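Local coordinates for putative uncharacterized protein (PDB 4FBD) that is of unknown function but is a Toxoplasma gondii member of the DUF3228 family, with two copies in the assembly, at residues Cys90-Ile95 with Phe149-Leu154; Leu115-Tyr120 with Trp134-Tyr139; Tyr155-Ile160 with Ala178-Ile183. All coordinates share one frame; numbering follows the deposited sequence.

Interaction 1 of 3, residues Cys90-Ile95 with Phe149-Leu154; sequences CRHLYI and FLDLIL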
loop_
_atom_site.group_PDB
_atom_site.type_symbol
_atom_site.label_atom_id
_atom_site.label_comp_id
_atom_site.label_asym_id
_atom_site.label_seq_id
_atom_site.Cartn_x
_atom_site.Cartn_y
_atom_site.Cartn_z
ATOM N N CYS A 90 18.026 22.367 1.287
ATOM C CA CYS A 90 18.428 20.979 1.334
ATOM C C CYS A 90 19.324 20.686 0.146
ATOM O O CYS A 90 19.137 21.218 -0.939
ATOM C CB CYS A 90 17.228 20.031 1.301
ATOM S SG CYS A 90 17.766 18.316 1.454
ATOM N N ARG A 91 20.298 19.821 0.358
ATOM C CA ARG A 91 21.213 19.431 -0.698
ATOM C C ARG A 91 21.763 18.108 -0.340
ATOM O O ARG A 91 21.724 17.756 0.798
ATOM C CB ARG A 91 22.321 20.459 -0.840
ATOM C CG ARG A 91 23.579 19.933 -1.453
ATOM C CD ARG A 91 24.197 20.950 -2.226
ATOM N NE ARG A 91 23.435 21.242 -3.455
ATOM C CZ ARG A 91 23.679 22.304 -4.229
ATOM N NH1 ARG A 91 24.637 23.180 -3.890
ATOM N NH2 ARG A 91 22.965 22.509 -5.333
ATOM N N HIS A 92 22.255 17.341 -1.303
ATOM C CA HIS A 92 22.829 16.061 -0.947
ATOM C C HIS A 92 23.899 15.568 -1.908
ATOM O O HIS A 92 23.956 15.993 -3.044
ATOM C CB HIS A 92 21.705 15.035 -0.781
ATOM C CG HIS A 92 20.998 14.696 -2.048
ATOM N ND1 HIS A 92 21.133 13.467 -2.662
ATOM C CD2 HIS A 92 20.179 15.428 -2.838
ATOM C CE1 HIS A 92 20.401 13.448 -3.761
ATOM N NE2 HIS A 92 19.816 14.625 -3.894
ATOM N N LEU A 93 24.768 14.695 -1.423
ATOM C CA LEU A 93 25.795 14.113 -2.263
ATOM C C LEU A 93 26.003 12.646 -1.907
ATOM O O LEU A 93 25.710 12.222 -0.789
ATOM C CB LEU A 93 27.135 14.828 -2.115
ATOM C CG LEU A 93 27.701 14.859 -0.703
ATOM C CD1 LEU A 93 29.221 15.080 -0.703
ATOM C CD2 LEU A 93 26.951 15.929 0.118
ATOM N N TYR A 94 26.534 11.904 -2.871
ATOM C CA TYR A 94 26.852 10.495 -2.730
ATOM C C TYR A 94 28.326 10.329 -2.639
ATOM O O TYR A 94 29.034 10.908 -3.422
ATOM C CB TYR A 94 26.377 9.721 -3.956
ATOM C CG TYR A 94 24.919 9.835 -4.083
ATOM C CD1 TYR A 94 24.092 9.073 -3.281
ATOM C CD2 TYR A 94 24.350 10.746 -4.938
ATOM C CE1 TYR A 94 22.741 9.198 -3.345
ATOM C CE2 TYR A 94 22.981 10.858 -5.031
ATOM C CZ TYR A 94 22.191 10.074 -4.219
ATOM O OH TYR A 94 20.851 10.192 -4.235
ATOM N N ILE A 95 28.790 9.575 -1.654
ATOM C CA ILE A 95 30.191 9.291 -1.492
ATOM C C ILE A 95 30.340 7.760 -1.259
ATOM O O ILE A 95 29.359 7.067 -0.898
ATOM C CB ILE A 95 30.792 10.048 -0.283
ATOM C CG1 ILE A 95 30.222 9.503 1.036
ATOM C CG2 ILE A 95 30.524 11.571 -0.376
ATOM C CD1 ILE A 95 30.872 10.113 2.307
ATOM N N PHE A 149 27.096 3.102 -1.414
ATOM C CA PHE A 149 27.212 4.533 -1.156
ATOM C C PHE A 149 26.513 5.036 0.080
ATOM O O PHE A 149 25.738 4.335 0.700
ATOM C CB PHE A 149 26.570 5.310 -2.314
ATOM C CG PHE A 149 27.064 4.913 -3.667
ATOM C CD1 PHE A 149 28.315 5.318 -4.107
ATOM C CD2 PHE A 149 26.254 4.171 -4.526
ATOM C CE1 PHE A 149 28.773 4.948 -5.376
ATOM C CE2 PHE A 149 26.705 3.796 -5.790
ATOM C CZ PHE A 149 27.955 4.183 -6.216
ATOM N N LEU A 150 26.832 6.283 0.425
ATOM C CA LEU A 150 26.167 7.018 1.472
ATOM C C LEU A 150 25.575 8.262 0.811
ATOM O O LEU A 150 26.288 8.995 0.110
ATOM C CB LEU A 150 27.141 7.445 2.571
ATOM C CG LEU A 150 27.853 6.301 3.286
ATOM C CD1 LEU A 150 28.891 6.842 4.225
ATOM C CD2 LEU A 150 26.828 5.392 3.996
ATOM N N ASP A 151 24.272 8.467 0.986
ATOM C CA ASP A 151 23.604 9.645 0.491
ATOM C C ASP A 151 23.705 10.547 1.705
ATOM O O ASP A 151 23.133 10.235 2.763
ATOM C CB ASP A 151 22.153 9.335 0.136
ATOM C CG ASP A 151 21.458 10.462 -0.636
ATOM O OD1 ASP A 151 22.086 11.516 -0.888
ATOM O OD2 ASP A 151 20.261 10.268 -1.015
ATOM N N LEU A 152 24.497 11.610 1.593
ATOM C CA LEU A 152 24.666 12.553 2.688
ATOM C C LEU A 152 23.691 13.682 2.465
ATOM O O LEU A 152 23.739 14.360 1.422
ATOM C CB LEU A 152 26.075 13.096 2.729
ATOM C CG LEU A 152 27.206 12.079 2.884
ATOM C CD1 LEU A 152 28.586 12.811 2.843
ATOM C CD2 LEU A 152 27.008 11.262 4.148
ATOM N N ILE A 153 22.788 13.884 3.417
ATOM C CA ILE A 153 21.795 14.939 3.258
ATOM C C ILE A 153 22.278 16.132 4.028
ATOM O O ILE A 153 22.611 16.005 5.204
ATOM C CB ILE A 153 20.423 14.538 3.787
ATOM C CG1 ILE A 153 20.023 13.149 3.275
ATOM C CG2 ILE A 153 19.389 15.590 3.385
ATOM C CD1 ILE A 153 19.953 13.069 1.776
ATOM N N LEU A 154 22.309 17.288 3.369
ATOM C CA LEU A 154 22.785 18.525 3.973
ATOM C C LEU A 154 21.685 19.555 4.196
ATOM O O LEU A 154 20.719 19.615 3.454
ATOM C CB LEU A 154 23.835 19.162 3.060
ATOM C CG LEU A 154 25.039 18.279 2.713
ATOM C CD1 LEU A 154 25.984 18.998 1.787
ATOM C CD2 LEU A 154 25.778 17.809 3.956
#
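Arg91, Leu93 and Ile95 pair with Leu154, Leu152 and Leu150 as neighbouring antiparallel strands, with axes 4.5 Å apart at the closest point and directions 159° apart. Each of these pairs is closed by two backbone hydrogen bonds. His92 with Ile153 and Tyr94 with Asp151 are the non-hydrogen-bonded pairs. On the face of His92 and Tyr94, Asp151 is the central group. His92 ND1 donates to Asp151 OD1 (2.8 Å), on the syn lone pair and slightly out of the imidazole plane. That bond probably helps to set the rotation of the imidazole. The same OD1 sits over one face of the Tyr94 ring, 3.4 Å from Tyr94 CE1. Asp151 CG stands opposite its own backbone N (chi1 -169°), which swings the carboxylate across to both rings. The other face is mostly aliphatic, with Arg91 at one end beside Leu154. Leu93 CD2 meets Leu154 CD1 at 3.6 Å. The Ile95 and Leu152 side chains cross at about a right angle, their CD1 atoms 3.6 Å apart. Val70 and Val74 of helix 63-76 pack here. The pair is typical of the middle of a mixed beta sheet with a helix against one face, here with a buried His-carboxylate hydrogen bond on the other.

Interaction 2 of 3, residues Leu115-Tyr120 with Trp134-Tyr139; sequences LLRSGY and WFPMSY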
loop_
_atom_site.group_PDB
_atom_site.type_symbol
_atom_site.label_atom_id
_atom_site.label_comp_id
_atom_site.label_asym_id
_atom_site.label_seq_id
_atom_site.Cartn_x
_atom_site.Cartn_y
_atom_site.Cartn_z
ATOM N N LEU A 115 10.169 -15.420 2.071
ATOM C CA LEU A 115 10.634 -15.024 3.394
ATOM C C LEU A 115 10.033 -13.706 3.881
ATOM O O LEU A 115 10.131 -13.381 5.056
ATOM C CB LEU A 115 12.156 -14.910 3.383
ATOM C CG LEU A 115 12.883 -16.216 3.081
ATOM C CD1 LEU A 115 14.414 -15.988 3.104
ATOM C CD2 LEU A 115 12.422 -17.331 4.128
ATOM N N LEU A 116 9.435 -12.954 2.962
ATOM C CA LEU A 116 8.770 -11.684 3.257
ATOM C C LEU A 116 7.626 -11.937 4.201
ATOM O O LEU A 116 7.053 -13.013 4.202
ATOM C CB LEU A 116 8.194 -11.036 1.967
ATOM C CG LEU A 116 9.167 -10.446 0.937
ATOM C CD1 LEU A 116 8.528 -10.252 -0.430
ATOM C CD2 LEU A 116 9.851 -9.114 1.386
ATOM N N ARG A 117 7.342 -10.952 5.042
ATOM C CA ARG A 117 6.234 -10.989 5.967
ATOM C C ARG A 117 5.513 -9.677 5.765
ATOM O O ARG A 117 6.097 -8.720 5.262
ATOM C CB ARG A 117 6.720 -11.153 7.408
ATOM C CG ARG A 117 7.332 -12.523 7.700
ATOM C CD ARG A 117 6.298 -13.584 7.609
ATOM N NE ARG A 117 6.825 -14.939 7.805
ATOM C CZ ARG A 117 7.157 -15.805 6.848
ATOM N NH1 ARG A 117 7.092 -15.502 5.553
ATOM N NH2 ARG A 117 7.582 -16.996 7.204
ATOM N N SER A 118 4.246 -9.620 6.122
ATOM C CA SER A 118 3.478 -8.396 5.918
ATOM C C SER A 118 2.437 -8.196 6.992
ATOM O O SER A 118 2.009 -9.152 7.662
ATOM C CB SER A 118 2.780 -8.465 4.578
ATOM O OG SER A 118 1.851 -9.545 4.544
ATOM N N GLY A 119 2.016 -6.946 7.146
ATOM C CA GLY A 119 0.989 -6.626 8.120
ATOM C C GLY A 119 0.664 -5.157 8.141
ATOM O O GLY A 119 1.257 -4.370 7.409
ATOM N N TYR A 120 -0.291 -4.792 8.984
ATOM C CA TYR A 120 -0.674 -3.412 9.130
ATOM C C TYR A 120 0.130 -2.798 10.266
ATOM O O TYR A 120 0.080 -3.264 11.397
ATOM C CB TYR A 120 -2.172 -3.305 9.343
ATOM C CG TYR A 120 -2.911 -3.597 8.086
ATOM C CD1 TYR A 120 -3.169 -4.905 7.689
ATOM C CD2 TYR A 120 -3.327 -2.557 7.247
ATOM C CE1 TYR A 120 -3.826 -5.163 6.485
ATOM C CE2 TYR A 120 -4.012 -2.812 6.079
ATOM C CZ TYR A 120 -4.238 -4.112 5.691
ATOM O OH TYR A 120 -4.922 -4.351 4.519
ATOM N N TRP A 134 8.041 -6.636 4.674
ATOM C CA TRP A 134 9.434 -6.574 5.038
ATOM C C TRP A 134 10.086 -7.942 5.134
ATOM O O TRP A 134 9.418 -8.955 5.219
ATOM C CB TRP A 134 9.545 -5.900 6.403
ATOM C CG TRP A 134 8.857 -6.706 7.471
ATOM C CD1 TRP A 134 9.408 -7.696 8.203
ATOM C CD2 TRP A 134 7.486 -6.615 7.896
ATOM N NE1 TRP A 134 8.485 -8.229 9.068
ATOM C CE2 TRP A 134 7.297 -7.583 8.904
ATOM C CE3 TRP A 134 6.413 -5.805 7.538
ATOM C CZ2 TRP A 134 6.077 -7.775 9.545
ATOM C CZ3 TRP A 134 5.185 -5.987 8.194
ATOM C CH2 TRP A 134 5.033 -6.964 9.175
ATOM N N PHE A 135 11.406 -7.940 5.125
ATOM C CA PHE A 135 12.202 -9.144 5.375
ATOM C C PHE A 135 12.573 -9.080 6.844
ATOM O O PHE A 135 13.108 -8.079 7.316
ATOM C CB PHE A 135 13.519 -9.164 4.601
ATOM C CG PHE A 135 13.372 -9.467 3.162
ATOM C CD1 PHE A 135 13.023 -10.713 2.753
ATOM C CD2 PHE A 135 13.656 -8.515 2.209
ATOM C CE1 PHE A 135 12.896 -11.021 1.401
ATOM C CE2 PHE A 135 13.555 -8.812 0.876
ATOM C CZ PHE A 135 13.165 -10.067 0.463
ATOM N N PRO A 136 12.310 -10.151 7.569
ATOM C CA PRO A 136 12.681 -10.177 8.958
ATOM C C PRO A 136 14.169 -10.416 9.125
ATOM O O PRO A 136 14.850 -10.799 8.169
ATOM C CB PRO A 136 11.865 -11.326 9.541
ATOM C CG PRO A 136 11.221 -12.009 8.427
ATOM C CD PRO A 136 11.442 -11.265 7.170
ATOM N N MET A 137 14.661 -10.196 10.342
ATOM C CA MET A 137 16.084 -10.340 10.634
ATOM C C MET A 137 16.619 -11.761 10.515
ATOM O O MET A 137 17.804 -11.941 10.217
ATOM C CB MET A 137 16.405 -9.764 12.013
ATOM C CG MET A 137 16.247 -8.251 12.064
ATOM S SD MET A 137 17.331 -7.434 10.887
ATOM C CE MET A 137 18.928 -7.773 11.622
ATOM N N SER A 138 15.764 -12.765 10.715
ATOM C CA SER A 138 16.204 -14.152 10.590
ATOM C C SER A 138 16.799 -14.389 9.203
ATOM O O SER A 138 17.674 -15.249 9.035
ATOM C CB SER A 138 15.062 -15.135 10.879
ATOM O OG SER A 138 13.966 -14.893 10.024
ATOM N N TYR A 139 16.314 -13.663 8.197
ATOM C CA TYR A 139 16.939 -13.741 6.863
ATOM C C TYR A 139 17.961 -12.601 6.676
ATOM O O TYR A 139 19.106 -12.832 6.331
ATOM C CB TYR A 139 15.905 -13.678 5.754
ATOM C CG TYR A 139 16.495 -13.362 4.407
ATOM C CD1 TYR A 139 17.279 -14.286 3.725
ATOM C CD2 TYR A 139 16.209 -12.172 3.778
ATOM C CE1 TYR A 139 17.808 -14.000 2.450
ATOM C CE2 TYR A 139 16.712 -11.891 2.526
ATOM C CZ TYR A 139 17.506 -12.811 1.867
ATOM O OH TYR A 139 17.986 -12.497 0.621
#
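One face of the Trp134 indole lies against Arg117 O and the backbone of Ser118. Arg117 O stands 3.6 Å above the indole plane, toward the rim, and Gly119 N comes within 3.5 Å of Trp134 CZ3. The indole reaches along this strand because Trp134 CG sits between its own backbone N and carbonyl carbon (chi1 63°). Gly119 has no side chain to meet the far end of the ring. Arg117 and Trp134 form an antiparallel hydrogen-bonded pair, with two bonds of 2.9 Å: Arg117 N to Trp134 O and Trp134 N to Arg117 O. Phe135 has partners on both faces. Leu116 CD2 sits 3.5 Å from the ring centroid of Phe135, 10° off the normal, in a CH-pi contact. Over the opposite face lies Tyr139 CE2, offset toward the rim. The Leu115 side chain crosses Tyr139 at about a right angle, and its CD1 is 3.4 Å from Tyr139 CD1. Arg117 NH1 turns back to Leu116 O, a bond of 2.8 Å from above the carbonyl plane, and also bonds His114 O. Trp134 NE1 donates to Lys238 O, and Tyr139 OH bonds Asn112 ND2. The contact lies at the open end of the hairpin of strands 117-121 and 130-135, with Pro136 at the N-cap position of helix 137-140. Strand 232-235 runs beside strand 130-135, and Ser118 OG bonds Arg133 of the second subunit.

Interaction 3 of 3, residues Tyr155-Ile160 with Ala178-Ile183; sequences YSREQI and APAWSI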
loop_
_atom_site.group_PDB
_atom_site.type_symbol
_atom_site.label_atom_id
_atom_site.label_comp_id
_atom_site.label_asym_id
_atom_site.label_seq_id
_atom_site.Cartn_x
_atom_site.Cartn_y
_atom_site.Cartn_z
ATOM N N TYR A 155 21.841 20.353 5.245
ATOM C CA TYR A 155 20.938 21.469 5.551
ATOM C C TYR A 155 21.800 22.677 5.721
ATOM O O TYR A 155 22.931 22.560 6.185
ATOM C CB TYR A 155 20.093 21.221 6.813
ATOM C CG TYR A 155 18.715 20.638 6.529
ATOM C CD1 TYR A 155 18.568 19.422 5.870
ATOM C CD2 TYR A 155 17.560 21.306 6.936
ATOM C CE1 TYR A 155 17.308 18.888 5.614
ATOM C CE2 TYR A 155 16.300 20.788 6.689
ATOM C CZ TYR A 155 16.180 19.578 6.022
ATOM O OH TYR A 155 14.938 19.055 5.772
ATOM N N SER A 156 21.283 23.833 5.324
ATOM C CA SER A 156 22.013 25.070 5.486
ATOM C C SER A 156 22.200 25.335 6.972
ATOM O O SER A 156 21.536 24.721 7.806
ATOM C CB SER A 156 21.253 26.250 4.871
ATOM O OG SER A 156 20.025 26.470 5.545
ATOM N N ARG A 157 23.131 26.231 7.277
ATOM C CA ARG A 157 23.412 26.676 8.646
ATOM C C ARG A 157 22.144 27.329 9.221
ATOM O O ARG A 157 21.792 27.146 10.382
ATOM C CB ARG A 157 24.529 27.718 8.594
ATOM C CG ARG A 157 24.921 28.285 9.913
ATOM C CD ARG A 157 25.678 29.606 9.758
ATOM N NE ARG A 157 26.916 29.511 8.990
ATOM C CZ ARG A 157 27.128 30.012 7.770
ATOM N NH1 ARG A 157 26.192 30.687 7.127
ATOM N NH2 ARG A 157 28.314 29.855 7.196
ATOM N N GLU A 158 21.460 28.071 8.363
ATOM C CA GLU A 158 20.239 28.786 8.711
ATOM C C GLU A 158 19.152 27.816 9.165
ATOM O O GLU A 158 18.674 27.903 10.298
ATOM C CB GLU A 158 19.775 29.625 7.513
ATOM C CG GLU A 158 20.753 30.774 7.143
ATOM C CD GLU A 158 22.191 30.299 6.808
ATOM O OE1 GLU A 158 22.368 29.310 6.048
ATOM O OE2 GLU A 158 23.148 30.934 7.308
ATOM N N GLN A 159 18.789 26.874 8.297
ATOM C CA GLN A 159 17.770 25.892 8.643
ATOM C C GLN A 159 18.091 25.086 9.900
ATOM O O GLN A 159 17.186 24.762 10.667
ATOM C CB GLN A 159 17.475 24.968 7.468
ATOM C CG GLN A 159 16.532 25.576 6.439
ATOM C CD GLN A 159 15.075 25.637 6.895
ATOM O OE1 GLN A 159 14.721 25.165 7.977
ATOM N NE2 GLN A 159 14.221 26.205 6.056
ATOM N N ILE A 160 19.356 24.747 10.111
ATOM C CA ILE A 160 19.742 24.019 11.329
ATOM C C ILE A 160 19.475 24.871 12.580
ATOM O O ILE A 160 18.939 24.372 13.570
ATOM C CB ILE A 160 21.208 23.584 11.312
ATOM C CG1 ILE A 160 21.408 22.477 10.268
ATOM C CG2 ILE A 160 21.620 23.050 12.672
ATOM C CD1 ILE A 160 22.837 21.995 10.180
ATOM N N ALA A 178 29.910 28.877 11.713
ATOM C CA ALA A 178 29.489 27.488 11.599
ATOM C C ALA A 178 29.542 27.086 10.136
ATOM O O ALA A 178 29.365 27.909 9.259
ATOM C CB ALA A 178 28.063 27.316 12.149
ATOM N N PRO A 179 29.781 25.813 9.851
ATOM C CA PRO A 179 29.803 25.455 8.434
ATOM C C PRO A 179 28.520 25.889 7.689
ATOM O O PRO A 179 27.427 25.933 8.287
ATOM C CB PRO A 179 29.916 23.925 8.460
ATOM C CG PRO A 179 30.525 23.583 9.803
ATOM C CD PRO A 179 30.107 24.678 10.741
ATOM N N ALA A 180 28.649 26.203 6.401
ATOM C CA ALA A 180 27.495 26.629 5.611
ATOM C C ALA A 180 26.512 25.469 5.450
ATOM O O ALA A 180 25.308 25.651 5.531
ATOM C CB ALA A 180 27.937 27.171 4.260
ATOM N N TRP A 181 27.051 24.271 5.267
ATOM C CA TRP A 181 26.246 23.073 5.106
ATOM C C TRP A 181 26.625 22.066 6.130
ATOM O O TRP A 181 27.800 21.847 6.360
ATOM C CB TRP A 181 26.503 22.455 3.728
ATOM C CG TRP A 181 26.045 23.340 2.655
ATOM C CD1 TRP A 181 26.796 24.212 1.940
ATOM C CD2 TRP A 181 24.699 23.495 2.203
ATOM N NE1 TRP A 181 26.008 24.887 1.044
ATOM C CE2 TRP A 181 24.712 24.468 1.188
ATOM C CE3 TRP A 181 23.486 22.900 2.556
ATOM C CZ2 TRP A 181 23.557 24.869 0.521
ATOM C CZ3 TRP A 181 22.334 23.287 1.881
ATOM C CH2 TRP A 181 22.380 24.260 0.874
ATOM N N SER A 182 25.638 21.425 6.742
ATOM C CA SER A 182 25.939 20.375 7.700
ATOM C C SER A 182 25.137 19.128 7.420
ATOM O O SER A 182 23.974 19.192 7.060
ATOM C CB SER A 182 25.725 20.827 9.155
ATOM O OG SER A 182 26.749 21.725 9.545
ATOM N N ILE A 183 25.780 17.994 7.625
ATOM C CA ILE A 183 25.151 16.700 7.435
ATOM C C ILE A 183 24.133 16.473 8.569
ATOM O O ILE A 183 24.490 16.523 9.748
ATOM C CB ILE A 183 26.220 15.595 7.474
ATOM C CG1 ILE A 183 27.206 15.795 6.307
ATOM C CG2 ILE A 183 25.557 14.192 7.499
ATOM C CD1 ILE A 183 28.456 14.983 6.430
#
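Arg157 carries this contact by gripping the carbonyl oxygen of Ala178 side-on with two nitrogens. Arg157 NE lies 2.9 Å from Ala178 O, and Arg157 NH2 lies 3.0 Å from the same atom. The oxygen is close to the guanidinium plane. The NH2 bond runs nearly straight out from the carbonyl, whereas NE stands above the carbonyl plane. The side chain leaves the helix start with CG opposite the backbone N (chi1 179°), continues extended through chi2, then bends at chi3 (-60°). This bend brings the head group round to the loop before strand 181-189. Glu158 OE2 holds the third nitrogen, Arg157 NH1, in a salt bridge at the guanidinium edge. Ala180 CA lies over one guanidinium face. Bonds along its edge to Ala178 O and Glu158 OE2 probably limit the rotation of the group. Nearer the backbone, Arg157 CB lies 3.4 Å from Pro179 O.

Ser156 is the N-cap of helix 157-166. Its OG lies between the backbone N and the carbonyl carbon, where it accepts from Gln159 N at 3.0 Å. Next to it, the Trp181 ring lies against the backbone, with CZ3 3.6 Å from Ser156 N. Leu38 and Leu154 also touch this tryptophan. Ile160, one turn into the helix, reaches back to the strand. Its extended chain puts CD1 3.3 Å from Ser182 CB.

Two backbone hydrogen bonds join Tyr155 and Ser182 as an antiparallel pair. Arg157 N to Ala180 O is a weak third backbone bond. The Tyr155 ring also meets that of Phe89. This is a strand-to-helix junction with a serine N-cap, placed at the end of two inner strands of the sheet, where an arginine ties the start of helix 157-166 to the loop leading into strand 181-189.

In the fold
Interactions 1 and 3 lie in the same mixed sheet and share strand 149-156. Strand 90-96 flanks it on one side and strand 181-189 on the other. Their centres are 13 Å apart, and they touch where Leu154 CD2 packs on Ile183 CG1 at 3.4 Å. Interaction 2 belongs to the second, four-stranded sheet. Its centre is 28 Å from that of interaction 1 and 37 Å from that of interaction 3, on the opposite side of the chain's centre from interaction 3. Along the chain, strand 90-96 comes first, then both segments of interaction 2, then strand 149-156, and last 181-189. The hairpin is thus an excursion between two neighbouring strands of the other sheet.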